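Local coordinates for CRISPR-associated endonuclease Cas1 (Thermotoga maritima, PDB 4XTK), which probably acts as a metal-dependent double-stranded DNA endonuclease in CRISPR adaptive immunity, working as a homodimer that joins with Cas2, at residues Q119-F124 against F238-V243; S164-L169 against L246-V251; G17-K22 against I45-E50; P67-F70 against Y76-G79. One frame throughout, in Å; residues are numbered along the deposited sequence.

Contact 1 (Q119-F124 against F238-V243); sequences QNMVDF and FKPAVV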
loop_
_atom_site.group_PDB
_atom_site.type_symbol
_atom_site.label_atom_id
_atom_site.label_comp_id
_atom_site.label_asym_id
_atom_site.label_seq_id
_atom_site.Cartn_x
_atom_site.Cartn_y
_atom_site.Cartn_z
ATOM N N GLN E 119 -31.899 1.701 8.802
ATOM C CA GLN E 119 -32.428 0.978 9.948
ATOM C C GLN E 119 -31.750 1.449 11.231
ATOM O O GLN E 119 -32.383 1.515 12.283
ATOM C CB GLN E 119 -32.268 -0.530 9.773
ATOM C CG GLN E 119 -33.078 -1.324 10.789
ATOM C CD GLN E 119 -34.545 -0.897 10.828
ATOM O OE1 GLN E 119 -35.196 -0.756 9.790
ATOM N NE2 GLN E 119 -35.061 -0.673 12.032
ATOM N N ASN E 120 -30.474 1.802 11.135
ATOM C CA ASN E 120 -29.766 2.369 12.269
ATOM C C ASN E 120 -30.340 3.723 12.657
ATOM O O ASN E 120 -30.487 4.024 13.843
ATOM C CB ASN E 120 -28.277 2.498 11.969
ATOM C CG ASN E 120 -27.581 1.157 11.920
ATOM O OD1 ASN E 120 -28.179 0.120 12.226
ATOM N ND2 ASN E 120 -26.307 1.169 11.551
ATOM N N MET E 121 -30.665 4.532 11.651
ATOM C CA MET E 121 -31.331 5.809 11.878
ATOM C C MET E 121 -32.654 5.605 12.617
ATOM O O MET E 121 -32.929 6.276 13.614
ATOM C CB MET E 121 -31.579 6.545 10.556
ATOM C CG MET E 121 -30.375 7.299 10.005
ATOM S SD MET E 121 -30.779 8.337 8.577
ATOM C CE MET E 121 -30.111 7.401 7.215
ATOM N N VAL E 122 -33.466 4.675 12.127
ATOM C CA VAL E 122 -34.772 4.416 12.720
ATOM C C VAL E 122 -34.653 3.899 14.148
ATOM O O VAL E 122 -35.391 4.333 15.037
ATOM C CB VAL E 122 -35.576 3.405 11.879
ATOM C CG1 VAL E 122 -36.749 2.856 12.667
ATOM C CG2 VAL E 122 -36.047 4.053 10.594
ATOM N N ASP E 123 -33.716 2.981 14.371
ATOM C CA ASP E 123 -33.522 2.414 15.701
ATOM C C ASP E 123 -33.086 3.477 16.712
ATOM O O ASP E 123 -33.561 3.487 17.852
ATOM C CB ASP E 123 -32.503 1.273 15.658
ATOM C CG ASP E 123 -33.051 0.026 14.986
ATOM O OD1 ASP E 123 -34.289 -0.073 14.839
ATOM O OD2 ASP E 123 -32.249 -0.858 14.617
ATOM N N PHE E 124 -32.200 4.373 16.291
ATOM C CA PHE E 124 -31.732 5.431 17.173
ATOM C C PHE E 124 -32.898 6.321 17.604
ATOM O O PHE E 124 -33.024 6.669 18.782
ATOM C CB PHE E 124 -30.642 6.263 16.493
ATOM C CG PHE E 124 -30.011 7.286 17.394
ATOM C CD1 PHE E 124 -28.984 6.932 18.252
ATOM C CD2 PHE E 124 -30.450 8.599 17.390
ATOM C CE1 PHE E 124 -28.404 7.868 19.086
ATOM C CE2 PHE E 124 -29.874 9.541 18.223
ATOM C CZ PHE E 124 -28.848 9.173 19.071
ATOM N N PHE E 238 -22.582 3.921 11.150
ATOM C CA PHE E 238 -22.252 4.155 12.548
ATOM C C PHE E 238 -22.402 5.594 13.028
ATOM O O PHE E 238 -22.126 5.890 14.194
ATOM C CB PHE E 238 -20.843 3.635 12.797
ATOM C CG PHE E 238 -20.694 2.189 12.457
ATOM C CD1 PHE E 238 -21.008 1.217 13.387
ATOM C CD2 PHE E 238 -20.297 1.797 11.187
ATOM C CE1 PHE E 238 -20.901 -0.120 13.071
ATOM C CE2 PHE E 238 -20.187 0.469 10.865
ATOM C CZ PHE E 238 -20.491 -0.495 11.807
ATOM N N LYS E 239 -22.833 6.481 12.138
ATOM C CA LYS E 239 -23.001 7.889 12.486
ATOM C C LYS E 239 -23.990 8.115 13.651
ATOM O O LYS E 239 -23.714 8.922 14.547
ATOM C CB LYS E 239 -23.429 8.693 11.249
ATOM C CG LYS E 239 -22.271 9.143 10.367
ATOM C CD LYS E 239 -22.742 9.798 9.063
ATOM C CE LYS E 239 -21.556 10.417 8.320
ATOM N NZ LYS E 239 -21.942 11.064 7.043
ATOM N N PRO E 240 -25.148 7.425 13.643
ATOM C CA PRO E 240 -26.022 7.594 14.812
ATOM C C PRO E 240 -25.448 7.106 16.150
ATOM O O PRO E 240 -25.475 7.861 17.122
ATOM C CB PRO E 240 -27.258 6.767 14.441
ATOM C CG PRO E 240 -27.259 6.735 12.965
ATOM C CD PRO E 240 -25.823 6.681 12.565
ATOM N N ALA E 241 -24.916 5.887 16.192
ATOM C CA ALA E 241 -24.530 5.268 17.465
ATOM C C ALA E 241 -23.273 5.892 18.056
ATOM O O ALA E 241 -23.105 5.923 19.275
ATOM C CB ALA E 241 -24.334 3.771 17.290
ATOM N N VAL E 242 -22.390 6.390 17.199
ATOM C CA VAL E 242 -21.168 7.022 17.675
ATOM C C VAL E 242 -21.307 8.538 17.737
ATOM O O VAL E 242 -21.349 9.117 18.819
ATOM C CB VAL E 242 -19.963 6.671 16.789
ATOM C CG1 VAL E 242 -18.723 7.345 17.318
ATOM C CG2 VAL E 242 -19.767 5.168 16.738
ATOM N N VAL E 243 -21.393 9.172 16.573
ATOM C CA VAL E 243 -21.418 10.630 16.484
ATOM C C VAL E 243 -22.654 11.281 17.108
ATOM O O VAL E 243 -22.531 12.203 17.916
ATOM C CB VAL E 243 -21.333 11.094 15.023
ATOM C CG1 VAL E 243 -21.388 12.612 14.947
ATOM C CG2 VAL E 243 -20.065 10.563 14.371
#
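N120 faces P240 across the gap between helices 103-127 and 230-252, but the touch is light: its carbonyl O lies 4.3 Å from P240 CB, and its own CB is 4.5 Å from P240 CG. The more telling part of N120 is its amide. ND2 gives a hydrogen bond to the carbonyl O of L237, three residues before the proline, while OD1 takes a weak bond from R116. The helix 230-252 is kinked just here. P240 has no N-H to give, and the N of A241, whose usual helical acceptor would be L237 O, also lacks its bond to the preceding turn, so a carbonyl at the break is served from the other helix.

M121 comes next, its CG 4.3 Å from P240 CG. Its side chain lies close to that of E155, a probable manganese ligand of the helical domain of Cas1, which places this packing next to the probable metal site. The axes of the two helical segments come within 8.7 Å of each other, their directions 40° from parallel, and P240 is the residue that N120, M121 and F124 all meet.

A turn after N120, F124 closes the contact. CG is anti to the backbone N (chi1 -174°), which throws the ring across to the second helix and sets CB 4.0 Å from P240 CB. Its CE1 comes obliquely to 3.5 Å from P240 O. Y162 of helix 148-166 touches M121, F124 and P240 alike.

Contact 2 (S164-L169 against L246-V251); sequences SMIDSL and LFLNLV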
loop_
_atom_site.group_PDB
_atom_site.type_symbol
_atom_site.label_atom_id
_atom_site.label_comp_id
_atom_site.label_asym_id
_atom_site.label_seq_id
_atom_site.Cartn_x
_atom_site.Cartn_y
_atom_site.Cartn_z
ATOM N N SER E 164 -33.331 16.578 11.409
ATOM C CA SER E 164 -34.429 17.425 11.859
ATOM C C SER E 164 -35.177 16.764 13.006
ATOM O O SER E 164 -35.646 17.444 13.917
ATOM C CB SER E 164 -35.399 17.730 10.717
ATOM O OG SER E 164 -34.807 18.593 9.761
ATOM N N MET E 165 -35.285 15.439 12.964
ATOM C CA MET E 165 -35.966 14.717 14.030
ATOM C C MET E 165 -35.089 14.689 15.274
ATOM O O MET E 165 -35.593 14.671 16.395
ATOM C CB MET E 165 -36.328 13.295 13.595
ATOM C CG MET E 165 -37.276 13.212 12.398
ATOM S SD MET E 165 -38.829 14.111 12.625
ATOM C CE MET E 165 -39.379 13.499 14.215
ATOM N N ILE E 166 -33.776 14.699 15.067
ATOM C CA ILE E 166 -32.818 14.711 16.171
ATOM C C ILE E 166 -32.917 16.019 16.951
ATOM O O ILE E 166 -32.727 16.046 18.164
ATOM C CB ILE E 166 -31.370 14.515 15.661
ATOM C CG1 ILE E 166 -31.177 13.093 15.142
ATOM C CG2 ILE E 166 -30.361 14.783 16.754
ATOM C CD1 ILE E 166 -31.430 12.039 16.177
ATOM N N ASP E 167 -33.246 17.101 16.253
ATOM C CA ASP E 167 -33.348 18.411 16.885
ATOM C C ASP E 167 -34.469 18.513 17.920
ATOM O O ASP E 167 -34.485 19.443 18.722
ATOM C CB ASP E 167 -33.536 19.494 15.825
ATOM C CG ASP E 167 -32.220 20.057 15.330
ATOM O OD1 ASP E 167 -31.197 19.874 16.026
ATOM O OD2 ASP E 167 -32.210 20.691 14.253
ATOM N N SER E 168 -35.400 17.565 17.914
ATOM C CA SER E 168 -36.471 17.579 18.906
ATOM C C SER E 168 -35.976 17.052 20.252
ATOM O O SER E 168 -36.671 17.153 21.263
ATOM C CB SER E 168 -37.674 16.765 18.421
ATOM O OG SER E 168 -37.347 15.400 18.237
ATOM N N LEU E 169 -34.770 16.493 20.257
ATOM C CA LEU E 169 -34.152 15.990 21.479
ATOM C C LEU E 169 -33.207 17.008 22.105
ATOM O O LEU E 169 -32.662 16.777 23.182
ATOM C CB LEU E 169 -33.394 14.696 21.188
ATOM C CG LEU E 169 -34.276 13.539 20.729
ATOM C CD1 LEU E 169 -33.425 12.380 20.256
ATOM C CD2 LEU E 169 -35.207 13.109 21.855
ATOM N N LEU E 246 -23.181 10.833 20.856
ATOM C CA LEU E 246 -22.194 11.673 21.513
ATOM C C LEU E 246 -22.617 13.139 21.483
ATOM O O LEU E 246 -22.462 13.860 22.468
ATOM C CB LEU E 246 -20.836 11.494 20.845
ATOM C CG LEU E 246 -19.594 11.922 21.607
ATOM C CD1 LEU E 246 -19.539 11.191 22.934
ATOM C CD2 LEU E 246 -18.371 11.617 20.764
ATOM N N PHE E 247 -23.161 13.570 20.349
ATOM C CA PHE E 247 -23.591 14.957 20.175
ATOM C C PHE E 247 -24.701 15.332 21.147
ATOM O O PHE E 247 -24.637 16.373 21.802
ATOM C CB PHE E 247 -24.049 15.203 18.734
ATOM C CG PHE E 247 -24.975 16.370 18.589
ATOM C CD1 PHE E 247 -24.506 17.665 18.731
ATOM C CD2 PHE E 247 -26.320 16.172 18.317
ATOM C CE1 PHE E 247 -25.365 18.746 18.610
ATOM C CE2 PHE E 247 -27.185 17.252 18.190
ATOM C CZ PHE E 247 -26.705 18.537 18.336
ATOM N N LEU E 248 -25.717 14.478 21.230
ATOM C CA LEU E 248 -26.828 14.686 22.154
ATOM C C LEU E 248 -26.349 14.687 23.606
ATOM O O LEU E 248 -26.632 15.612 24.368
ATOM C CB LEU E 248 -27.898 13.606 21.961
ATOM C CG LEU E 248 -28.808 13.682 20.731
ATOM C CD1 LEU E 248 -29.767 12.498 20.708
ATOM C CD2 LEU E 248 -29.570 14.994 20.693
ATOM N N ASN E 249 -25.619 13.642 23.980
ATOM C CA ASN E 249 -25.160 13.491 25.353
ATOM C C ASN E 249 -24.324 14.673 25.820
ATOM O O ASN E 249 -24.503 15.164 26.931
ATOM C CB ASN E 249 -24.363 12.195 25.506
ATOM C CG ASN E 249 -25.243 10.963 25.452
ATOM O OD1 ASN E 249 -26.461 11.064 25.291
ATOM N ND2 ASN E 249 -24.631 9.792 25.575
ATOM N N LEU E 250 -23.428 15.145 24.964
ATOM C CA LEU E 250 -22.518 16.211 25.362
ATOM C C LEU E 250 -23.196 17.588 25.466
ATOM O O LEU E 250 -22.901 18.348 26.391
ATOM C CB LEU E 250 -21.332 16.264 24.395
ATOM C CG LEU E 250 -20.358 15.090 24.576
ATOM C CD1 LEU E 250 -19.211 15.153 23.578
ATOM C CD2 LEU E 250 -19.823 15.032 26.004
ATOM N N VAL E 251 -24.105 17.914 24.543
ATOM C CA VAL E 251 -24.749 19.229 24.581
ATOM C C VAL E 251 -25.865 19.295 25.612
ATOM O O VAL E 251 -26.128 20.359 26.167
ATOM C CB VAL E 251 -25.332 19.658 23.203
ATOM C CG1 VAL E 251 -24.245 19.676 22.148
ATOM C CG2 VAL E 251 -26.508 18.776 22.785
#
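The carbonyl O of M165 is gripped twice by S168, and the two bonds hold the turn that leads to L169, which meets L248. S168 OG donates to it over 2.6 Å, with a C=O...donor angle of 155° and the hydroxyl tilted 17° from the carbonyl plane; S168 N reaches the same oxygen at 3.3 Å. The next bond, L169 N to I166 O at 3.0 Å, again spans three residues, so the chain winds tightly here.

What crosses to 246-251 is wholly apolar. L248 is the central piece, and its two methyl branches divide the work. CD1 meets L169 CD1 at 3.7 Å, methyl against methyl, while CD2 is shared: it lies 3.9 Å from L169 CB and 4.0 Å from I166 CG2. The branch of I166 that does this touching is the one set anti to its backbone N, since CG1 takes the place beside that nitrogen (chi1 -69°). The same CG2 also looks at the rim of F247, coming to 4.3 Å from CE2 near the plane of the ring, so the phenyl is met at its edge and not over a face.

This is apolar packing of I166 and L169 on helix 230-252, away from the metal site, a buried seam in the helical domain. F124 of helix 103-127 touches both I166 and L248, R128 beyond that helix lies against L169 and L248, F247 passes on to A189, L192 and I193 of helix 188-208, and L246 and L250 rest on F278 of helix 272-287.

Contact 3 (G17-K22 against I45-E50); sequences GTLKRK and IKVFGE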
loop_
_atom_site.group_PDB
_atom_site.type_symbol
_atom_site.label_atom_id
_atom_site.label_comp_id
_atom_site.label_asym_id
_atom_site.label_seq_id
_atom_site.Cartn_x
_atom_site.Cartn_y
_atom_site.Cartn_z
ATOM N N GLY E 17 8.301 -4.883 23.003
ATOM C CA GLY E 17 9.427 -5.756 23.267
ATOM C C GLY E 17 10.343 -5.873 22.068
ATOM O O GLY E 17 10.331 -5.024 21.180
ATOM N N THR E 18 11.142 -6.932 22.039
ATOM C CA THR E 18 12.070 -7.141 20.938
ATOM C C THR E 18 11.671 -8.346 20.101
ATOM O O THR E 18 11.508 -9.448 20.627
ATOM C CB THR E 18 13.512 -7.345 21.438
ATOM O OG1 THR E 18 13.906 -6.231 22.249
ATOM C CG2 THR E 18 14.457 -7.467 20.260
ATOM N N LEU E 19 11.516 -8.130 18.799
ATOM C CA LEU E 19 11.263 -9.219 17.864
ATOM C C LEU E 19 12.573 -9.897 17.472
ATOM O O LEU E 19 13.500 -9.248 16.989
ATOM C CB LEU E 19 10.538 -8.704 16.620
ATOM C CG LEU E 19 9.107 -8.209 16.837
ATOM C CD1 LEU E 19 8.566 -7.527 15.588
ATOM C CD2 LEU E 19 8.212 -9.356 17.252
ATOM N N LYS E 20 12.650 -11.206 17.690
ATOM C CA LYS E 20 13.875 -11.947 17.421
ATOM C C LYS E 20 13.597 -13.326 16.837
ATOM O O LYS E 20 12.538 -13.917 17.071
ATOM C CB LYS E 20 14.713 -12.087 18.699
ATOM N N ARG E 21 14.562 -13.824 16.073
ATOM C CA ARG E 21 14.522 -15.176 15.533
ATOM C C ARG E 21 15.407 -16.084 16.381
ATOM O O ARG E 21 16.567 -15.762 16.629
ATOM C CB ARG E 21 14.987 -15.181 14.074
ATOM C CG ARG E 21 15.465 -16.537 13.558
ATOM C CD ARG E 21 16.344 -16.369 12.320
ATOM N NE ARG E 21 16.393 -17.572 11.491
ATOM C CZ ARG E 21 17.155 -18.630 11.744
ATOM N NH1 ARG E 21 17.128 -19.672 10.925
ATOM N NH2 ARG E 21 17.943 -18.651 12.811
ATOM N N LYS E 22 14.861 -17.206 16.839
ATOM C CA LYS E 22 15.657 -18.174 17.591
ATOM C C LYS E 22 15.684 -19.521 16.876
ATOM O O LYS E 22 16.677 -19.886 16.241
ATOM C CB LYS E 22 15.102 -18.339 19.010
ATOM N N ILE E 45 1.945 -10.627 10.123
ATOM C CA ILE E 45 2.020 -10.104 11.481
ATOM C C ILE E 45 1.681 -8.613 11.553
ATOM O O ILE E 45 2.221 -7.806 10.799
ATOM C CB ILE E 45 3.421 -10.324 12.078
ATOM C CG1 ILE E 45 3.774 -11.814 12.074
ATOM C CG2 ILE E 45 3.495 -9.769 13.490
ATOM C CD1 ILE E 45 5.242 -12.090 12.310
ATOM N N LYS E 46 0.787 -8.252 12.469
ATOM C CA LYS E 46 0.430 -6.854 12.703
ATOM C C LYS E 46 0.935 -6.356 14.066
ATOM O O LYS E 46 0.479 -6.815 15.115
ATOM C CB LYS E 46 -1.086 -6.669 12.614
ATOM C CG LYS E 46 -1.697 -6.974 11.249
ATOM C CD LYS E 46 -3.217 -6.975 11.360
ATOM C CE LYS E 46 -3.921 -7.464 10.100
ATOM N NZ LYS E 46 -3.150 -7.204 8.854
ATOM N N VAL E 47 1.855 -5.396 14.036
ATOM C CA VAL E 47 2.513 -4.894 15.238
ATOM C C VAL E 47 1.943 -3.564 15.727
ATOM O O VAL E 47 2.100 -2.538 15.070
ATOM C CB VAL E 47 4.020 -4.708 14.992
ATOM C CG1 VAL E 47 4.685 -4.081 16.210
ATOM C CG2 VAL E 47 4.657 -6.026 14.647
ATOM N N PHE E 48 1.247 -3.587 16.855
ATOM C CA PHE E 48 0.768 -2.353 17.470
ATOM C C PHE E 48 1.643 -1.814 18.609
ATOM O O PHE E 48 1.462 -0.680 19.064
ATOM C CB PHE E 48 -0.652 -2.562 17.977
ATOM C CG PHE E 48 -1.636 -2.834 16.887
ATOM C CD1 PHE E 48 -1.813 -4.112 16.401
ATOM C CD2 PHE E 48 -2.379 -1.806 16.341
ATOM C CE1 PHE E 48 -2.715 -4.364 15.405
ATOM C CE2 PHE E 48 -3.286 -2.052 15.340
ATOM C CZ PHE E 48 -3.453 -3.335 14.870
ATOM N N GLY E 49 2.593 -2.619 19.065
ATOM C CA GLY E 49 3.394 -2.229 20.207
ATOM C C GLY E 49 4.638 -1.506 19.751
ATOM O O GLY E 49 4.847 -1.322 18.556
ATOM N N GLU E 50 5.469 -1.092 20.699
ATOM C CA GLU E 50 6.772 -0.557 20.348
ATOM C C GLU E 50 7.758 -1.720 20.316
ATOM O O GLU E 50 8.050 -2.323 21.344
ATOM C CB GLU E 50 7.212 0.522 21.341
ATOM C CG GLU E 50 6.335 1.770 21.334
ATOM C CD GLU E 50 6.425 2.553 20.027
ATOM O OE1 GLU E 50 7.439 2.412 19.309
ATOM O OE2 GLU E 50 5.480 3.311 19.719
#
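G17 and E50 are joined by the hydrogen bond of this contact, a backbone link from G17 N to E50 O. It measures 3.1 Å and is fairly straight, 154° at the hydrogen. Further backbone bonds tie G17 and L19 to D52, so the link belongs to the parallel pairing of strand 17-21 with strand 51-54. A second tie holds the same corner, for E50 N donates to S16 OG.

This is one of the places where the chain passes between the two sheets of the N-terminal beta domain of Cas1. Strand 42-47 belongs to the sheet with 9-13 and 68-71; beyond V47 the chain turns through F48 and G49 and enters 51-54, which within this chain is an outermost strand of the other sheet, beside 17-21.

The apolar part of the contact lies between the sheets. L19 CD1 comes to 4.3 Å from V47 CG2, a loose meeting of methyls. V47 sets CG1 anti to its backbone N (chi1 176°), and it is the other branch that faces the leucine. I68 touches both residues, and L19 also packs on L13 and on F57 of helix 55-63, which makes this spot part of a shared hydrophobic core.

Charge enters at E50, where the second subunit arrives. K55 of that subunit donates to G49 O through NZ and makes a long, weak ion pair with E50 OE2.

Contact 4 (P67-F70 against Y76-G79); sequences PIHF and YYVG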
loop_
_atom_site.group_PDB
_atom_site.type_symbol
_atom_site.label_atom_id
_atom_site.label_comp_id
_atom_site.label_asym_id
_atom_site.label_seq_id
_atom_site.Cartn_x
_atom_site.Cartn_y
_atom_site.Cartn_z
ATOM N N PRO E 67 4.873 -11.139 5.564
ATOM C CA PRO E 67 5.020 -9.696 5.726
ATOM C C PRO E 67 4.621 -9.272 7.125
ATOM O O PRO E 67 3.872 -9.978 7.808
ATOM C CB PRO E 67 4.069 -9.121 4.671
ATOM C CG PRO E 67 3.149 -10.239 4.296
ATOM C CD PRO E 67 3.559 -11.490 5.016
ATOM N N ILE E 68 5.139 -8.132 7.557
ATOM C CA ILE E 68 4.808 -7.614 8.873
ATOM C C ILE E 68 4.319 -6.178 8.725
ATOM O O ILE E 68 5.000 -5.327 8.142
ATOM C CB ILE E 68 6.017 -7.719 9.841
ATOM C CG1 ILE E 68 5.709 -7.076 11.189
ATOM C CG2 ILE E 68 7.277 -7.106 9.244
ATOM C CD1 ILE E 68 6.769 -7.381 12.218
ATOM N N HIS E 69 3.106 -5.936 9.220
ATOM C CA HIS E 69 2.474 -4.621 9.148
ATOM C C HIS E 69 2.683 -3.842 10.445
ATOM O O HIS E 69 2.593 -4.402 11.537
ATOM C CB HIS E 69 0.975 -4.748 8.871
ATOM C CG HIS E 69 0.642 -5.611 7.695
ATOM N ND1 HIS E 69 0.871 -5.217 6.395
ATOM C CD2 HIS E 69 0.075 -6.838 7.623
ATOM C CE1 HIS E 69 0.473 -6.172 5.572
ATOM N NE2 HIS E 69 -0.017 -7.165 6.291
ATOM N N PHE E 70 2.945 -2.545 10.320
ATOM C CA PHE E 70 3.208 -1.711 11.484
ATOM C C PHE E 70 2.112 -0.664 11.700
ATOM O O PHE E 70 1.660 -0.014 10.755
ATOM C CB PHE E 70 4.578 -1.032 11.346
ATOM C CG PHE E 70 5.733 -1.993 11.353
ATOM C CD1 PHE E 70 6.297 -2.404 12.549
ATOM C CD2 PHE E 70 6.247 -2.493 10.168
ATOM C CE1 PHE E 70 7.358 -3.289 12.559
ATOM C CE2 PHE E 70 7.308 -3.380 10.174
ATOM C CZ PHE E 70 7.862 -3.779 11.368
ATOM N N TYR E 76 -3.122 3.633 13.816
ATOM C CA TYR E 76 -3.077 4.059 12.432
ATOM C C TYR E 76 -1.901 3.398 11.740
ATOM O O TYR E 76 -0.823 3.248 12.320
ATOM C CB TYR E 76 -2.980 5.582 12.324
ATOM C CG TYR E 76 -3.310 6.089 10.941
ATOM C CD1 TYR E 76 -4.596 5.957 10.424
ATOM C CD2 TYR E 76 -2.345 6.698 10.151
ATOM C CE1 TYR E 76 -4.912 6.414 9.158
ATOM C CE2 TYR E 76 -2.652 7.161 8.884
ATOM C CZ TYR E 76 -3.935 7.014 8.390
ATOM O OH TYR E 76 -4.242 7.472 7.127
ATOM N N TYR E 77 -2.117 3.025 10.486
ATOM C CA TYR E 77 -1.176 2.226 9.725
ATOM C C TYR E 77 -0.025 3.088 9.222
ATOM O O TYR E 77 -0.244 4.079 8.528
ATOM C CB TYR E 77 -1.927 1.556 8.576
ATOM C CG TYR E 77 -1.067 0.902 7.537
ATOM C CD1 TYR E 77 -0.339 -0.249 7.827
ATOM C CD2 TYR E 77 -1.002 1.415 6.253
ATOM C CE1 TYR E 77 0.452 -0.852 6.870
ATOM C CE2 TYR E 77 -0.220 0.819 5.289
ATOM C CZ TYR E 77 0.503 -0.313 5.598
ATOM O OH TYR E 77 1.278 -0.898 4.622
ATOM N N VAL E 78 1.192 2.770 9.659
ATOM C CA VAL E 78 2.373 3.493 9.194
ATOM C C VAL E 78 3.000 2.901 7.927
ATOM O O VAL E 78 3.544 3.632 7.099
ATOM C CB VAL E 78 3.438 3.612 10.314
ATOM C CG1 VAL E 78 2.793 4.155 11.574
ATOM C CG2 VAL E 78 4.102 2.292 10.593
ATOM N N GLY E 79 2.943 1.580 7.787
ATOM C CA GLY E 79 3.606 0.901 6.685
ATOM C C GLY E 79 3.825 -0.591 6.895
ATOM O O GLY E 79 3.532 -1.137 7.955
#
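F70 and V78 pack side by side in a beta hairpin, strand 68-71 turning back into strand 77-83, the outermost strand of its sheet within this chain. Two residues, V78 and G79, stand opposite the one F70 in the manner of a classic beta bulge: V78 N donates to F70 O at 3.0 Å, and the following residue, G79, takes the return bond.

At the bulge V78 has CG1 anti to its carbonyl carbon (chi1 -51°), and CG2 falls between that carbon and the backbone N; from there it reaches F70 CB at 3.4 Å. The phenyl of F70 swings away from the valine and turns its rim to the glycine, whose O lies in the ring plane, 3.8 Å from CD2. The ring of Y77 approaches the first strand differently. It stands oblique to F70 O, with CD1 3.6 Å off, and lays one face over G79 N of its own strand. H69 ND1 lies near the same phenol ring, and both H69 ND1 and Y77 OH are hydrogen-bonded to OG1 of T80, which thus ties the two residues together.

G79 also pairs antiparallel with a strand of the second subunit, so the sheet runs on across the dimer. S62 and R84 of that subunit hydrogen-bond to V78 O and Y77 O. Within the hairpin, F70 N meets G79 O at 2.8 Å, the C=O pointing almost straight at it (176°).

Overall arrangement
Contacts 3 and 4 come first along the chain and lie in the N-terminal beta domain, their centres 12 Å apart; contacts 1 and 2 follow in the helical domain, also 12 Å apart, on the opposite side of the chain's centre. Between the two groups the centres are about 31 to 44 Å apart and nothing touches. Contacts 1 and 2 share helix 230-252, alternate in sequence, and touch each other through F124. The second segment of contact 3 and the first of contact 4 lie on neighbouring strands, 42-47 and 68-71. Contacts 3 and 4 lie at the dimer interface, while contact 1 lies beside the probable metal site.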